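Local coordinates for protein rhamnonate dehydratase (Gibberella zeae PH-1, PDB 3FXG) that probably dehydrates L-rhamnonate to its 2-keto-3-deoxy acid, as a magnesium-dependent lyase of the enolase superfamily, at residues F360-P368 with G386-L397. Sequence-based numbering, arbitrary orientation.
Sequences FGDLFIDEP and GLTINPAARAKL
The F364 ring packs tightly against L387. L387 CB lies over one face, toward the rim, 3.9 Å from the ring centroid in a CH-pi contact. Its own neighbour L363 backs the other face with CG. L387 CD1 also reaches F364 CE2, at 3.7 Å. The other branch of L387, CD2, turns to the backbone and CB of E367.

The backbones meet in a single beta bridge, F364 with I389. N390 N donates to L363 O at 2.8 Å, almost straight at 176°. I365 N donates to T388 O.

N390 does two jobs. ND2 bonds D362 O at 3.0 Å, in both the amide and the carbonyl plane; a chi1 of 175°, trans to N, extends the amide toward 360-368. N390 also sits at the N-cap of the short helix 391-394, and its OD1 accepts from A392 N, which comes from above the carbonyl plane.

The D366 end is polar but well bonded. D366 OD1 takes T388 N on its syn lone pair, at 2.9 Å. A water bridges D366 O and G386 O. The D362 end is looser and more exposed: D362 OD2 and K396 NZ stay 4.2 Å apart, too far for a salt bridge.

The apolar side faces inward. F364 and I389 touch F80 of strand 78-84, and L387 rests on helix 329-335. At L397 the chain enters strand 397-399 of the antiparallel sheet.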
loop_
_atom_site.group_PDB
_atom_site.type_symbol
_atom_site.label_atom_id
_atom_site.label_comp_id
_atom_site.label_asym_id
_atom_site.label_seq_id
_atom_site.Cartn_x
_atom_site.Cartn_y
_atom_site.Cartn_z
ATOM N N PHE A 360 -43.551 -17.269 4.787
ATOM C CA PHE A 360 -43.541 -18.302 5.815
ATOM C C PHE A 360 -44.701 -19.283 5.677
ATOM O O PHE A 360 -45.033 -20.005 6.619
ATOM C CB PHE A 360 -43.553 -17.655 7.206
ATOM C CG PHE A 360 -42.413 -16.699 7.438
ATOM C CD1 PHE A 360 -41.094 -17.101 7.236
ATOM C CD2 PHE A 360 -42.655 -15.396 7.860
ATOM C CE1 PHE A 360 -40.033 -16.220 7.452
ATOM C CE2 PHE A 360 -41.601 -14.505 8.078
ATOM C CZ PHE A 360 -40.287 -14.918 7.873
ATOM N N GLY A 361 -45.315 -19.312 4.497
ATOM C CA GLY A 361 -46.416 -20.230 4.259
ATOM C C GLY A 361 -47.643 -20.016 5.125
ATOM O O GLY A 361 -48.036 -18.879 5.387
ATOM N N ASP A 362 -48.247 -21.113 5.581
ATOM C CA ASP A 362 -49.452 -21.036 6.400
ATOM C C ASP A 362 -49.205 -20.941 7.905
ATOM O O ASP A 362 -50.123 -21.140 8.700
ATOM C CB ASP A 362 -50.362 -22.231 6.097
ATOM C CG ASP A 362 -49.778 -23.551 6.568
ATOM O OD1 ASP A 362 -48.555 -23.617 6.818
ATOM O OD2 ASP A 362 -50.547 -24.529 6.679
ATOM N N LEU A 363 -47.974 -20.630 8.299
ATOM C CA LEU A 363 -47.653 -20.504 9.718
ATOM C C LEU A 363 -48.407 -19.315 10.313
ATOM O O LEU A 363 -48.878 -19.371 11.447
ATOM C CB LEU A 363 -46.146 -20.308 9.913
ATOM C CG LEU A 363 -45.662 -20.101 11.354
ATOM C CD1 LEU A 363 -46.047 -21.293 12.210
ATOM C CD2 LEU A 363 -44.154 -19.909 11.361
ATOM N N PHE A 364 -48.514 -18.241 9.537
ATOM C CA PHE A 364 -49.208 -17.033 9.974
ATOM C C PHE A 364 -50.433 -16.796 9.096
ATOM O O PHE A 364 -50.512 -17.314 7.981
ATOM C CB PHE A 364 -48.262 -15.832 9.890
ATOM C CG PHE A 364 -46.978 -16.028 10.649
ATOM C CD1 PHE A 364 -46.988 -16.168 12.032
ATOM C CD2 PHE A 364 -45.762 -16.104 9.977
ATOM C CE1 PHE A 364 -45.805 -16.382 12.739
ATOM C CE2 PHE A 364 -44.572 -16.319 10.674
ATOM C CZ PHE A 364 -44.596 -16.458 12.056
ATOM N N ILE A 365 -51.383 -16.010 9.592
ATOM C CA ILE A 365 -52.601 -15.739 8.833
ATOM C C ILE A 365 -52.667 -14.343 8.218
ATOM O O ILE A 365 -53.530 -14.075 7.380
ATOM C CB ILE A 365 -53.855 -15.910 9.716
ATOM C CG1 ILE A 365 -53.844 -14.877 10.839
ATOM C CG2 ILE A 365 -53.901 -17.309 10.303
ATOM C CD1 ILE A 365 -55.010 -14.998 11.804
ATOM N N ASP A 366 -51.756 -13.461 8.620
ATOM C CA ASP A 366 -51.779 -12.088 8.126
ATOM C C ASP A 366 -50.446 -11.506 7.656
ATOM O O ASP A 366 -50.174 -10.323 7.868
ATOM C CB ASP A 366 -52.351 -11.181 9.214
ATOM C CG ASP A 366 -51.677 -11.390 10.555
ATOM O OD1 ASP A 366 -50.654 -12.111 10.604
ATOM O OD2 ASP A 366 -52.167 -10.833 11.561
ATOM N N GLU A 367 -49.618 -12.319 7.014
ATOM C CA GLU A 367 -48.337 -11.825 6.531
ATOM C C GLU A 367 -48.593 -10.817 5.408
ATOM O O GLU A 367 -49.321 -11.110 4.463
ATOM C CB GLU A 367 -47.493 -12.986 5.996
ATOM C CG GLU A 367 -46.053 -12.622 5.660
ATOM C CD GLU A 367 -45.322 -13.742 4.934
ATOM O OE1 GLU A 367 -45.320 -14.888 5.435
ATOM O OE2 GLU A 367 -44.745 -13.472 3.860
ATOM N N PRO A 368 -48.024 -9.604 5.514
ATOM C CA PRO A 368 -48.230 -8.605 4.460
ATOM C C PRO A 368 -47.420 -9.030 3.235
ATOM O O PRO A 368 -46.226 -9.300 3.343
ATOM C CB PRO A 368 -47.709 -7.321 5.098
ATOM C CG PRO A 368 -46.607 -7.820 5.986
ATOM C CD PRO A 368 -47.231 -9.046 6.622
ATOM N N GLY A 386 -46.139 -7.811 13.742
ATOM C CA GLY A 386 -47.473 -7.970 13.181
ATOM C C GLY A 386 -47.901 -9.309 12.617
ATOM O O GLY A 386 -48.857 -9.373 11.840
ATOM N N LEU A 387 -47.221 -10.381 13.003
ATOM C CA LEU A 387 -47.570 -11.706 12.506
ATOM C C LEU A 387 -48.376 -12.478 13.542
ATOM O O LEU A 387 -47.982 -12.577 14.702
ATOM C CB LEU A 387 -46.305 -12.485 12.142
ATOM C CG LEU A 387 -45.502 -11.913 10.973
ATOM C CD1 LEU A 387 -44.159 -12.617 10.877
ATOM C CD2 LEU A 387 -46.288 -12.073 9.683
ATOM N N THR A 388 -49.511 -13.019 13.115
ATOM C CA THR A 388 -50.375 -13.777 14.007
ATOM C C THR A 388 -50.362 -15.247 13.612
ATOM O O THR A 388 -50.671 -15.602 12.473
ATOM C CB THR A 388 -51.817 -13.251 13.950
ATOM O OG1 THR A 388 -52.325 -13.406 12.622
ATOM C CG2 THR A 388 -51.855 -11.782 14.308
ATOM N N ILE A 389 -49.997 -16.098 14.561
ATOM C CA ILE A 389 -49.923 -17.528 14.312
ATOM C C ILE A 389 -51.269 -18.128 13.921
ATOM O O ILE A 389 -52.298 -17.860 14.544
ATOM C CB ILE A 389 -49.365 -18.267 15.548
ATOM C CG1 ILE A 389 -47.928 -17.808 15.809
ATOM C CG2 ILE A 389 -49.412 -19.773 15.328
ATOM C CD1 ILE A 389 -47.283 -18.436 17.027
ATOM N N ASN A 390 -51.244 -18.932 12.866
ATOM C CA ASN A 390 -52.434 -19.606 12.366
ATOM C C ASN A 390 -52.782 -20.737 13.337
ATOM O O ASN A 390 -51.998 -21.665 13.521
ATOM C CB ASN A 390 -52.141 -20.159 10.968
ATOM C CG ASN A 390 -53.279 -20.986 10.410
ATOM O OD1 ASN A 390 -54.367 -21.033 10.977
ATOM N ND2 ASN A 390 -53.030 -21.640 9.281
ATOM N N PRO A 391 -53.962 -20.665 13.981
ATOM C CA PRO A 391 -54.394 -21.693 14.935
ATOM C C PRO A 391 -54.223 -23.109 14.396
ATOM O O PRO A 391 -53.835 -24.020 15.128
ATOM C CB PRO A 391 -55.860 -21.340 15.176
ATOM C CG PRO A 391 -55.858 -19.852 15.064
ATOM C CD PRO A 391 -54.996 -19.625 13.834
ATOM N N ALA A 392 -54.512 -23.285 13.112
ATOM C CA ALA A 392 -54.391 -24.588 12.472
ATOM C C ALA A 392 -52.930 -25.013 12.382
ATOM O O ALA A 392 -52.625 -26.195 12.223
ATOM C CB ALA A 392 -55.006 -24.542 11.078
ATOM N N ALA A 393 -52.026 -24.045 12.490
ATOM C CA ALA A 393 -50.601 -24.333 12.417
ATOM C C ALA A 393 -50.040 -24.792 13.760
ATOM O O ALA A 393 -49.050 -25.520 13.804
ATOM C CB ALA A 393 -49.845 -23.103 11.924
ATOM N N ARG A 394 -50.669 -24.374 14.856
ATOM C CA ARG A 394 -50.189 -24.768 16.177
ATOM C C ARG A 394 -50.160 -26.279 16.356
ATOM O O ARG A 394 -49.300 -26.813 17.057
ATOM C CB ARG A 394 -51.036 -24.129 17.279
ATOM C CG ARG A 394 -50.717 -22.664 17.507
ATOM C CD ARG A 394 -51.305 -22.156 18.811
ATOM N NE ARG A 394 -50.935 -20.764 19.066
ATOM C CZ ARG A 394 -49.698 -20.347 19.320
ATOM N NH1 ARG A 394 -48.691 -21.211 19.361
ATOM N NH2 ARG A 394 -49.464 -19.058 19.528
ATOM N N ALA A 395 -51.099 -26.969 15.720
ATOM C CA ALA A 395 -51.159 -28.421 15.805
ATOM C C ALA A 395 -49.941 -28.997 15.094
ATOM O O ALA A 395 -49.494 -30.106 15.387
ATOM C CB ALA A 395 -52.437 -28.930 15.151
ATOM N N LYS A 396 -49.412 -28.220 14.154
ATOM C CA LYS A 396 -48.245 -28.605 13.368
ATOM C C LYS A 396 -46.965 -28.290 14.141
ATOM O O LYS A 396 -45.879 -28.738 13.771
ATOM C CB LYS A 396 -48.248 -27.834 12.042
ATOM C CG LYS A 396 -47.150 -28.220 11.064
ATOM C CD LYS A 396 -46.903 -27.112 10.038
ATOM C CE LYS A 396 -48.161 -26.738 9.260
ATOM N NZ LYS A 396 -48.659 -27.857 8.409
ATOM N N LEU A 397 -47.098 -27.510 15.211
ATOM C CA LEU A 397 -45.949 -27.134 16.023
ATOM C C LEU A 397 -45.534 -28.263 16.950
ATOM O O LEU A 397 -46.271 -28.651 17.857
ATOM C CB LEU A 397 -46.256 -25.875 16.837
ATOM C CG LEU A 397 -46.453 -24.596 16.019
ATOM C CD1 LEU A 397 -46.843 -23.456 16.944
ATOM C CD2 LEU A 397 -45.173 -24.259 15.265
HETATM O O HOH W 1 -49.747 -8.426 9.595
#